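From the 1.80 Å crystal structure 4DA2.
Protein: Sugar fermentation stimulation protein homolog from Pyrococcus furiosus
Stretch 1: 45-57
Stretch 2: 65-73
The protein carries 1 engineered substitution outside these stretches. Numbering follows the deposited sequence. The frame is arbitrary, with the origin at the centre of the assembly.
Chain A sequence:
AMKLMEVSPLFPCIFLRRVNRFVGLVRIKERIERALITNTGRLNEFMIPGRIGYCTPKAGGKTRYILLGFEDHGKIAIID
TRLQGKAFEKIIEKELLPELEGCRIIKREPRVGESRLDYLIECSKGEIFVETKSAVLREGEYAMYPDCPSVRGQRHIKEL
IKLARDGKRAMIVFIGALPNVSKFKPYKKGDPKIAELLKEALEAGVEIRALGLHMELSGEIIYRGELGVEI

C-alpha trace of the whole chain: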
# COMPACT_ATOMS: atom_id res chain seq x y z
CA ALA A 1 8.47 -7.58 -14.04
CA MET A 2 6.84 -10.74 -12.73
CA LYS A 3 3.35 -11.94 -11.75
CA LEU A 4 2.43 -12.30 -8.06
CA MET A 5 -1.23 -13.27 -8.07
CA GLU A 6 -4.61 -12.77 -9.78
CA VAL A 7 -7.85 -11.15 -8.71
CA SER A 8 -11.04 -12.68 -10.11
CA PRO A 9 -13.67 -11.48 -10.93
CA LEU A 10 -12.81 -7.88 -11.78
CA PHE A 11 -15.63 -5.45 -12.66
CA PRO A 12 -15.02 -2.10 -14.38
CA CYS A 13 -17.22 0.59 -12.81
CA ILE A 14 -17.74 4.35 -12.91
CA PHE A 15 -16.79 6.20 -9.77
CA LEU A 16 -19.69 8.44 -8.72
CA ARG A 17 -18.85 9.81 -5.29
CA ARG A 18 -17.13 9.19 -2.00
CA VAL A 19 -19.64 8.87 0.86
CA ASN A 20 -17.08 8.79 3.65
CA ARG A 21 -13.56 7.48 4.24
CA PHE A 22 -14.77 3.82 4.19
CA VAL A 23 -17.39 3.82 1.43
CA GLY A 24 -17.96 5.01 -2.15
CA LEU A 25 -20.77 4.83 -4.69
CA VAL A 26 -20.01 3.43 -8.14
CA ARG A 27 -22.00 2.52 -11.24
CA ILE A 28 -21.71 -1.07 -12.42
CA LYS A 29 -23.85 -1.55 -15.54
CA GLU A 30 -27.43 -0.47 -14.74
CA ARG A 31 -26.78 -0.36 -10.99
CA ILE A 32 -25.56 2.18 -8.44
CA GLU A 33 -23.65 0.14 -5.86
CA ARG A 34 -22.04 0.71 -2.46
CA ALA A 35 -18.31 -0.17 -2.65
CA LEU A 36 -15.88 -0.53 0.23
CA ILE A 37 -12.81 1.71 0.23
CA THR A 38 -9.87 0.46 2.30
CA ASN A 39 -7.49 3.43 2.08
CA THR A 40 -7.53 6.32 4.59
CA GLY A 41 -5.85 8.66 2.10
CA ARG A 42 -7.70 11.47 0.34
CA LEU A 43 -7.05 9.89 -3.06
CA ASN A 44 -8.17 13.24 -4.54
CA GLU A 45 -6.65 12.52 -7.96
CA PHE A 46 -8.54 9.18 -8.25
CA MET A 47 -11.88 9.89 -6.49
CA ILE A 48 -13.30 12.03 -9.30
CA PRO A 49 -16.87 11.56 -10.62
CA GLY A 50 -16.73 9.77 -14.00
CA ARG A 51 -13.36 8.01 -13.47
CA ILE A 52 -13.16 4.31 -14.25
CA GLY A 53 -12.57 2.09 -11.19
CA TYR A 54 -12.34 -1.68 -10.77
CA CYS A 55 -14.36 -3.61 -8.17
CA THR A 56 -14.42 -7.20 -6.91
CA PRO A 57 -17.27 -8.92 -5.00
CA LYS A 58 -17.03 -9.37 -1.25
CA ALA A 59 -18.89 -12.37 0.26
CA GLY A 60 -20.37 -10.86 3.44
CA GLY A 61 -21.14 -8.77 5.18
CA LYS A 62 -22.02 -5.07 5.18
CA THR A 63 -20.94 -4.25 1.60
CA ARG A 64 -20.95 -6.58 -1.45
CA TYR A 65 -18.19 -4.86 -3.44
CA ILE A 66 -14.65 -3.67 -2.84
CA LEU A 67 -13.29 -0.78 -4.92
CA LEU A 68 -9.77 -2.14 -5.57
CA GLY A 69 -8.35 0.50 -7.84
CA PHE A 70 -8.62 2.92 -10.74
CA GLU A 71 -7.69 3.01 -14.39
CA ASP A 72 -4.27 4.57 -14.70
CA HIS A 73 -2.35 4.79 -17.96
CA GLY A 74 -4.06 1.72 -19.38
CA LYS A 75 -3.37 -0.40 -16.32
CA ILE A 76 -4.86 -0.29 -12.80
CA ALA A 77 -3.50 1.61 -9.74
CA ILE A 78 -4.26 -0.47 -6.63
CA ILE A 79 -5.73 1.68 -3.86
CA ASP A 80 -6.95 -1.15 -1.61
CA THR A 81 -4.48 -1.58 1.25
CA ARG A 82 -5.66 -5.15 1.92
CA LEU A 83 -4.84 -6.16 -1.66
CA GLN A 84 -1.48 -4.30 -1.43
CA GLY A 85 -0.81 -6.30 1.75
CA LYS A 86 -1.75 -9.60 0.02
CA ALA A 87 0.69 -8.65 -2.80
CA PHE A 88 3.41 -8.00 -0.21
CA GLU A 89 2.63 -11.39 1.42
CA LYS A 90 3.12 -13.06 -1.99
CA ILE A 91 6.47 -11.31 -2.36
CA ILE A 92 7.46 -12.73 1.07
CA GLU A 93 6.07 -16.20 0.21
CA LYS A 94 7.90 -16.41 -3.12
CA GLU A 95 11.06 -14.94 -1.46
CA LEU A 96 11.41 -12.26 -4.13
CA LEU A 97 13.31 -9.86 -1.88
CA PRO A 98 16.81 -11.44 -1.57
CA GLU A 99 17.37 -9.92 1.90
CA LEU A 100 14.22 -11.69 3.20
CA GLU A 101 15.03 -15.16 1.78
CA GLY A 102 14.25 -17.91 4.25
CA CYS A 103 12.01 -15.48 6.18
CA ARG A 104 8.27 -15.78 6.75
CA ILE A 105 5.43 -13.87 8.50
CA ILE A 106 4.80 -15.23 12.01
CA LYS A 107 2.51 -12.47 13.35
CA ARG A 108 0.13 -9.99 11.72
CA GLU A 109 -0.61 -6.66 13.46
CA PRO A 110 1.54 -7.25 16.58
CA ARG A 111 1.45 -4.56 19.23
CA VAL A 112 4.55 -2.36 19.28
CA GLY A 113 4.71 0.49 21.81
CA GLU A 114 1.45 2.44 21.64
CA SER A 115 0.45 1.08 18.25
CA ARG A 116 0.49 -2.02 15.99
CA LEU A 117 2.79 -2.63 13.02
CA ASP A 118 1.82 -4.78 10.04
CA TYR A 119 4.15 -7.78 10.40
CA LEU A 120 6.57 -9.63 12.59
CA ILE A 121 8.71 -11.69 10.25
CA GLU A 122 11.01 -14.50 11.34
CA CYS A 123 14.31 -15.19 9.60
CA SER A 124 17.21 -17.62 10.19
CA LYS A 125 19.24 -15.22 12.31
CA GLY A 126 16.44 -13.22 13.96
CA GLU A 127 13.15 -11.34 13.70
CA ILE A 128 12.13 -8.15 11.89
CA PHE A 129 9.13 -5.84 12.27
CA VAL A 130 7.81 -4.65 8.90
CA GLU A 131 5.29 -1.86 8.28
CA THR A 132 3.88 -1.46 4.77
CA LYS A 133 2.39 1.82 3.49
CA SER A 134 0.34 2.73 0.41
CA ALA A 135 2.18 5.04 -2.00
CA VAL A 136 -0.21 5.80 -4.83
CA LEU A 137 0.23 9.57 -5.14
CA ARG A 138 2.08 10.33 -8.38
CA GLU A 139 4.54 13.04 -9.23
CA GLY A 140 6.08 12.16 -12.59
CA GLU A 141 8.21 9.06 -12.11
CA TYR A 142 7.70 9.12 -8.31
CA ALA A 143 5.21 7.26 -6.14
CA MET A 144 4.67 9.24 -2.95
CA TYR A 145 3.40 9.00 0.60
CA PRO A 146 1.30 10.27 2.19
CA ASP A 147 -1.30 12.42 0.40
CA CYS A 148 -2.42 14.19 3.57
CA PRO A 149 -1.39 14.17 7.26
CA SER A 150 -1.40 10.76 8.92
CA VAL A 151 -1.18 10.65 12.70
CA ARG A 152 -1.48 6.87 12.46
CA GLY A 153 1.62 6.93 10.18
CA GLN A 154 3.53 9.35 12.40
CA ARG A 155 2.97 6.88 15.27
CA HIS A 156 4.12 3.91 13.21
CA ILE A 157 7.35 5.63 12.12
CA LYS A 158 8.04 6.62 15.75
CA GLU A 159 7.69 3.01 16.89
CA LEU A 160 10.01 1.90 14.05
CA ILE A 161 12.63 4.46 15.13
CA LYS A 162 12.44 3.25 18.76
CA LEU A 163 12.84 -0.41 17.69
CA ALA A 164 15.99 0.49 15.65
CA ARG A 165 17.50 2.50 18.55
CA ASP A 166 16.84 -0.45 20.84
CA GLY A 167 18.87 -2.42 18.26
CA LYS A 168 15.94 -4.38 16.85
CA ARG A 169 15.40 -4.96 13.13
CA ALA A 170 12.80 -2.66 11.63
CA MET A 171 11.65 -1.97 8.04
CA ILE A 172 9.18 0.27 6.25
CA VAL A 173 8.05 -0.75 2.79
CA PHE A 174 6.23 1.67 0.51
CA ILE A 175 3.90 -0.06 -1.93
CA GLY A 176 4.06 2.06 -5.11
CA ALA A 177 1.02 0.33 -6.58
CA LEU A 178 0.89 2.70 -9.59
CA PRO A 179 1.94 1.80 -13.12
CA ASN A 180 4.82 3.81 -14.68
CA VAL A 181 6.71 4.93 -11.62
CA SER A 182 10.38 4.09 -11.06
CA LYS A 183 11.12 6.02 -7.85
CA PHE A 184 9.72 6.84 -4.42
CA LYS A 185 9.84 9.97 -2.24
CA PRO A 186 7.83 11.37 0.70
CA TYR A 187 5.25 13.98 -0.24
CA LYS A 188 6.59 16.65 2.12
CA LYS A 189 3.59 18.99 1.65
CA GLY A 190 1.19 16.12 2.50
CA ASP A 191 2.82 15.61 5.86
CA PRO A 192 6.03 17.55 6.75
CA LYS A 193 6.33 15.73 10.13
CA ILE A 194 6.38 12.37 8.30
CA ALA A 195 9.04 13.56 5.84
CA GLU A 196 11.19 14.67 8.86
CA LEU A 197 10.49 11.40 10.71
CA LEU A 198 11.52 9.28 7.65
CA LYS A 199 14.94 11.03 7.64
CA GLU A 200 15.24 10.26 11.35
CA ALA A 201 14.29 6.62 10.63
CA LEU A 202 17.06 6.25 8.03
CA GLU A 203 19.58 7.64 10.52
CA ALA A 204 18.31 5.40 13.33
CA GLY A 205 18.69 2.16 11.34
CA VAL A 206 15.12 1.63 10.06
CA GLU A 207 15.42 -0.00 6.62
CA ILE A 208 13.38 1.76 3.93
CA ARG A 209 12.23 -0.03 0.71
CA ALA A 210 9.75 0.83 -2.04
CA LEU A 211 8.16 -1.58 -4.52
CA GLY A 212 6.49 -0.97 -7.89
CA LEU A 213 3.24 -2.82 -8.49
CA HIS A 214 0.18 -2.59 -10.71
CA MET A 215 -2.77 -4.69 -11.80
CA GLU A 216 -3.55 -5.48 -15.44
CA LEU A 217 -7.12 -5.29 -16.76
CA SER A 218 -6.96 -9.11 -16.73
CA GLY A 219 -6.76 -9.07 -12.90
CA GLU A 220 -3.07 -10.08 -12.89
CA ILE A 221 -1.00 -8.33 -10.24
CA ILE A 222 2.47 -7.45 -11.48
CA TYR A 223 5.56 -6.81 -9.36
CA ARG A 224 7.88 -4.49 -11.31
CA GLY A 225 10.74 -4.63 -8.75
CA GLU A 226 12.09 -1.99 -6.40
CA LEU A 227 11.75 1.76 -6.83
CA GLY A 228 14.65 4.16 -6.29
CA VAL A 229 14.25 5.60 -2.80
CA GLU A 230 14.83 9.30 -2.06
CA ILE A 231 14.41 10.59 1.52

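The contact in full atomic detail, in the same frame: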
# COMPACT_ATOMS: atom_id res chain seq x y z
N GLU A 45 -6.85 12.65 -6.52
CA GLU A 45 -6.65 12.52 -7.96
C GLU A 45 -7.41 11.33 -8.59
O GLU A 45 -7.65 11.32 -9.81
CB GLU A 45 -5.17 12.58 -8.32
CG GLU A 45 -4.59 13.96 -8.01
CD GLU A 45 -3.08 14.07 -8.18
OE1 GLU A 45 -2.51 13.33 -9.02
OE2 GLU A 45 -2.47 14.91 -7.49
N PHE A 46 -7.82 10.37 -7.77
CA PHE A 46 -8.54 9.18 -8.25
C PHE A 46 -10.04 9.30 -8.07
O PHE A 46 -10.79 8.86 -8.94
CB PHE A 46 -8.08 7.90 -7.53
CG PHE A 46 -6.72 7.40 -7.98
CD1 PHE A 46 -6.48 7.11 -9.33
CD2 PHE A 46 -5.69 7.25 -7.07
CE1 PHE A 46 -5.22 6.66 -9.75
CE2 PHE A 46 -4.42 6.81 -7.47
CZ PHE A 46 -4.19 6.51 -8.82
N MET A 47 -10.46 9.84 -6.91
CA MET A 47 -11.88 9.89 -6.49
C MET A 47 -12.57 11.05 -7.16
O MET A 47 -12.96 12.01 -6.48
CB MET A 47 -11.98 10.08 -4.97
CG MET A 47 -11.21 9.07 -4.15
SD MET A 47 -12.19 7.60 -3.91
CE MET A 47 -10.97 6.44 -3.26
N ILE A 48 -12.71 10.96 -8.48
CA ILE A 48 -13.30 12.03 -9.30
C ILE A 48 -14.51 11.43 -10.03
O ILE A 48 -14.39 10.38 -10.68
CB ILE A 48 -12.27 12.59 -10.35
CG1 ILE A 48 -11.03 13.17 -9.64
CG2 ILE A 48 -12.92 13.61 -11.33
CD1 ILE A 48 -11.21 14.54 -9.05
N PRO A 49 -15.68 12.08 -9.91
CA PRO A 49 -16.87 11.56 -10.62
C PRO A 49 -16.59 11.31 -12.11
O PRO A 49 -16.03 12.19 -12.80
CB PRO A 49 -17.92 12.66 -10.40
CG PRO A 49 -17.53 13.29 -9.08
CD PRO A 49 -16.00 13.24 -9.07
N GLY A 50 -16.91 10.12 -12.59
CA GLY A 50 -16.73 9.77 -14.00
C GLY A 50 -15.52 8.89 -14.28
O GLY A 50 -15.44 8.26 -15.35
N ARG A 51 -14.59 8.83 -13.33
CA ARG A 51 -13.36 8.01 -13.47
C ARG A 51 -13.67 6.53 -13.43
O ARG A 51 -14.54 6.10 -12.68
CB ARG A 51 -12.37 8.36 -12.36
CG ARG A 51 -11.71 9.73 -12.50
CD ARG A 51 -10.54 9.65 -13.49
NE ARG A 51 -9.60 10.76 -13.33
CZ ARG A 51 -9.75 11.96 -13.88
NH1 ARG A 51 -10.80 12.22 -14.64
NH2 ARG A 51 -8.84 12.89 -13.67
N ILE A 52 -12.96 5.74 -14.23
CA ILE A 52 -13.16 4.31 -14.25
C ILE A 52 -12.41 3.65 -13.09
O ILE A 52 -11.21 3.82 -12.96
CB ILE A 52 -12.69 3.70 -15.58
CG1 ILE A 52 -13.36 4.41 -16.78
CG2 ILE A 52 -12.94 2.19 -15.60
CD1 ILE A 52 -14.91 4.46 -16.72
N GLY A 53 -13.15 2.92 -12.26
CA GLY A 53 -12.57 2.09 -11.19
C GLY A 53 -12.75 0.62 -11.52
O GLY A 53 -13.35 0.27 -12.54
N TYR A 54 -12.23 -0.23 -10.65
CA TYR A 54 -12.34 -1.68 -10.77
C TYR A 54 -12.74 -2.22 -9.42
O TYR A 54 -12.12 -1.88 -8.41
CB TYR A 54 -11.04 -2.30 -11.29
CG TYR A 54 -10.86 -1.94 -12.72
CD1 TYR A 54 -11.33 -2.76 -13.73
CD2 TYR A 54 -10.28 -0.71 -13.06
CE1 TYR A 54 -11.18 -2.36 -15.09
CE2 TYR A 54 -10.13 -0.33 -14.36
CZ TYR A 54 -10.57 -1.13 -15.37
OH TYR A 54 -10.40 -0.62 -16.64
N CYS A 55 -13.83 -3.03 -9.40
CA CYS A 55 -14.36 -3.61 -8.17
C CYS A 55 -14.25 -5.13 -8.20
O CYS A 55 -14.12 -5.72 -9.26
CB CYS A 55 -15.85 -3.24 -7.99
SG CYS A 55 -16.12 -1.58 -7.40
N THR A 56 -14.26 -5.75 -7.02
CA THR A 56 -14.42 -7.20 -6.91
C THR A 56 -15.48 -7.51 -5.84
O THR A 56 -15.66 -6.71 -4.91
CB THR A 56 -13.08 -7.92 -6.61
OG1 THR A 56 -13.23 -9.31 -6.92
CG2 THR A 56 -12.64 -7.74 -5.15
N PRO A 57 -16.21 -8.65 -5.97
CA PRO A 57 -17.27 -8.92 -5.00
C PRO A 57 -16.66 -9.23 -3.65
O PRO A 57 -15.50 -9.61 -3.58
CB PRO A 57 -17.97 -10.18 -5.56
CG PRO A 57 -17.61 -10.21 -7.00
CD PRO A 57 -16.22 -9.64 -7.07
N TYR A 65 -19.28 -5.15 -2.50
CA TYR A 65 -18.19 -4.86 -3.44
C TYR A 65 -17.05 -4.15 -2.77
O TYR A 65 -17.25 -3.39 -1.84
CB TYR A 65 -18.69 -4.00 -4.59
CG TYR A 65 -19.70 -4.69 -5.46
CD1 TYR A 65 -19.29 -5.42 -6.58
CD2 TYR A 65 -21.06 -4.64 -5.16
CE1 TYR A 65 -20.22 -6.07 -7.39
CE2 TYR A 65 -21.99 -5.28 -5.96
CZ TYR A 65 -21.57 -5.99 -7.07
OH TYR A 65 -22.49 -6.62 -7.86
N ILE A 66 -15.83 -4.42 -3.25
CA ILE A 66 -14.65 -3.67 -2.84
C ILE A 66 -14.14 -2.89 -4.05
O ILE A 66 -13.97 -3.46 -5.14
CB ILE A 66 -13.55 -4.61 -2.32
CG1 ILE A 66 -14.09 -5.51 -1.20
CG2 ILE A 66 -12.35 -3.83 -1.79
CD1 ILE A 66 -13.25 -6.71 -0.98
N LEU A 67 -13.94 -1.58 -3.88
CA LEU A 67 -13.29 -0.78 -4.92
C LEU A 67 -11.77 -0.96 -4.80
O LEU A 67 -11.14 -0.42 -3.88
CB LEU A 67 -13.68 0.69 -4.77
CG LEU A 67 -13.06 1.75 -5.69
CD1 LEU A 67 -13.34 1.41 -7.16
CD2 LEU A 67 -13.63 3.11 -5.30
N LEU A 68 -11.18 -1.76 -5.69
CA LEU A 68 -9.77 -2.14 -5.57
C LEU A 68 -8.79 -1.13 -6.09
O LEU A 68 -7.65 -1.06 -5.61
CB LEU A 68 -9.48 -3.47 -6.26
CG LEU A 68 -10.26 -4.69 -5.78
CD1 LEU A 68 -9.90 -5.80 -6.70
CD2 LEU A 68 -9.91 -5.01 -4.31
N GLY A 69 -9.21 -0.39 -7.12
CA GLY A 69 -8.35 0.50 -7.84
C GLY A 69 -9.01 1.31 -8.95
O GLY A 69 -10.22 1.25 -9.15
N PHE A 70 -8.17 2.05 -9.68
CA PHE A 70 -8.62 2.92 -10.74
C PHE A 70 -7.78 2.74 -12.00
O PHE A 70 -6.60 2.36 -11.96
CB PHE A 70 -8.53 4.38 -10.28
CG PHE A 70 -9.58 4.78 -9.28
CD1 PHE A 70 -10.75 5.41 -9.70
CD2 PHE A 70 -9.41 4.53 -7.91
CE1 PHE A 70 -11.74 5.78 -8.79
CE2 PHE A 70 -10.41 4.91 -6.98
CZ PHE A 70 -11.56 5.54 -7.43
N GLU A 71 -8.39 3.06 -13.13
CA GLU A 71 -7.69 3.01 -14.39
C GLU A 71 -6.59 4.04 -14.31
O GLU A 71 -6.81 5.16 -13.83
CB GLU A 71 -8.67 3.33 -15.55
CG GLU A 71 -8.06 3.27 -16.96
CD GLU A 71 -7.20 4.48 -17.35
OE1 GLU A 71 -7.39 5.57 -16.77
OE2 GLU A 71 -6.33 4.33 -18.26
N ASP A 72 -5.41 3.67 -14.78
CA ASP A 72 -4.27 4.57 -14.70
C ASP A 72 -3.34 4.15 -15.81
O ASP A 72 -2.80 3.04 -15.79
CB ASP A 72 -3.58 4.48 -13.32
CG ASP A 72 -2.54 5.55 -13.11
OD1 ASP A 72 -2.58 6.58 -13.81
OD2 ASP A 72 -1.68 5.39 -12.21
N HIS A 73 -3.23 5.02 -16.82
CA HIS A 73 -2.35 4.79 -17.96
C HIS A 73 -2.52 3.41 -18.60
O HIS A 73 -1.55 2.78 -19.02
CB HIS A 73 -0.90 5.11 -17.56
CG HIS A 73 -0.72 6.53 -17.10
ND1 HIS A 73 -1.22 7.61 -17.81
CD2 HIS A 73 -0.13 7.05 -16.00
CE1 HIS A 73 -0.94 8.73 -17.17
NE2 HIS A 73 -0.27 8.41 -16.07

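Antiparallel strands pair by alternating hydrogen-bonded and non-hydrogen-bonded positions, and a beta bulge is the usual way to absorb an extra residue without breaking the ladder. Strands 52-57 and 65-72 of this Pyrococcus furiosus protein illustrate both points.

Y65 lies opposite P57 in a non-hydrogen-bonded pair; its ring carbon CD1 packs 4.3 Å from C55 CB. I66 then supplies a complete backbone pair with T56: I66 N donates to T56 O at 2.8 Å, nearly linearly, and T56 N returns a bond to I66 O at 3.0 Å. L67 faces C55 without a backbone hydrogen bond, and its CD1 lies 4.1 Å from C55 SG.

The bulge follows. L68 N donates to Y54 O (2.9 Å), whereas Y54 N donates to the next residue's carbonyl, G69 O, also at 2.9 Å. Y54 thus spans two residues of the partner strand, and the register shifts by one. L68, with phi/psi of -82/-31, departs from extended geometry here; its CD1 nevertheless reaches T56 CG2 at 3.7 Å.

Beyond the bulge, F70 pairs with G53, their CA atoms 4.1 Å apart. A side chain at G53 would not fit: an ideal CB would sit 2.9 Å from L67 CD1. F70 is the most extensively covered residue of the contact. F46 CB sits over one face of its ring, 3.8 Å from the centroid, while the two phenyl planes, inclined by 18°, are slid apart and barely overlap. M47 CE adds an apolar contact, 4.1 Å from F70 CE2.

E71 N closes the ladder with an almost straight bond to I52 O (2.9 Å), and the Y54 ring presents its edge to that same nitrogen, with CE2 4.0 Å from E71 N. At D72 the contact thins to OD2 near the edge of the F46 ring, and H73 lies beyond reach.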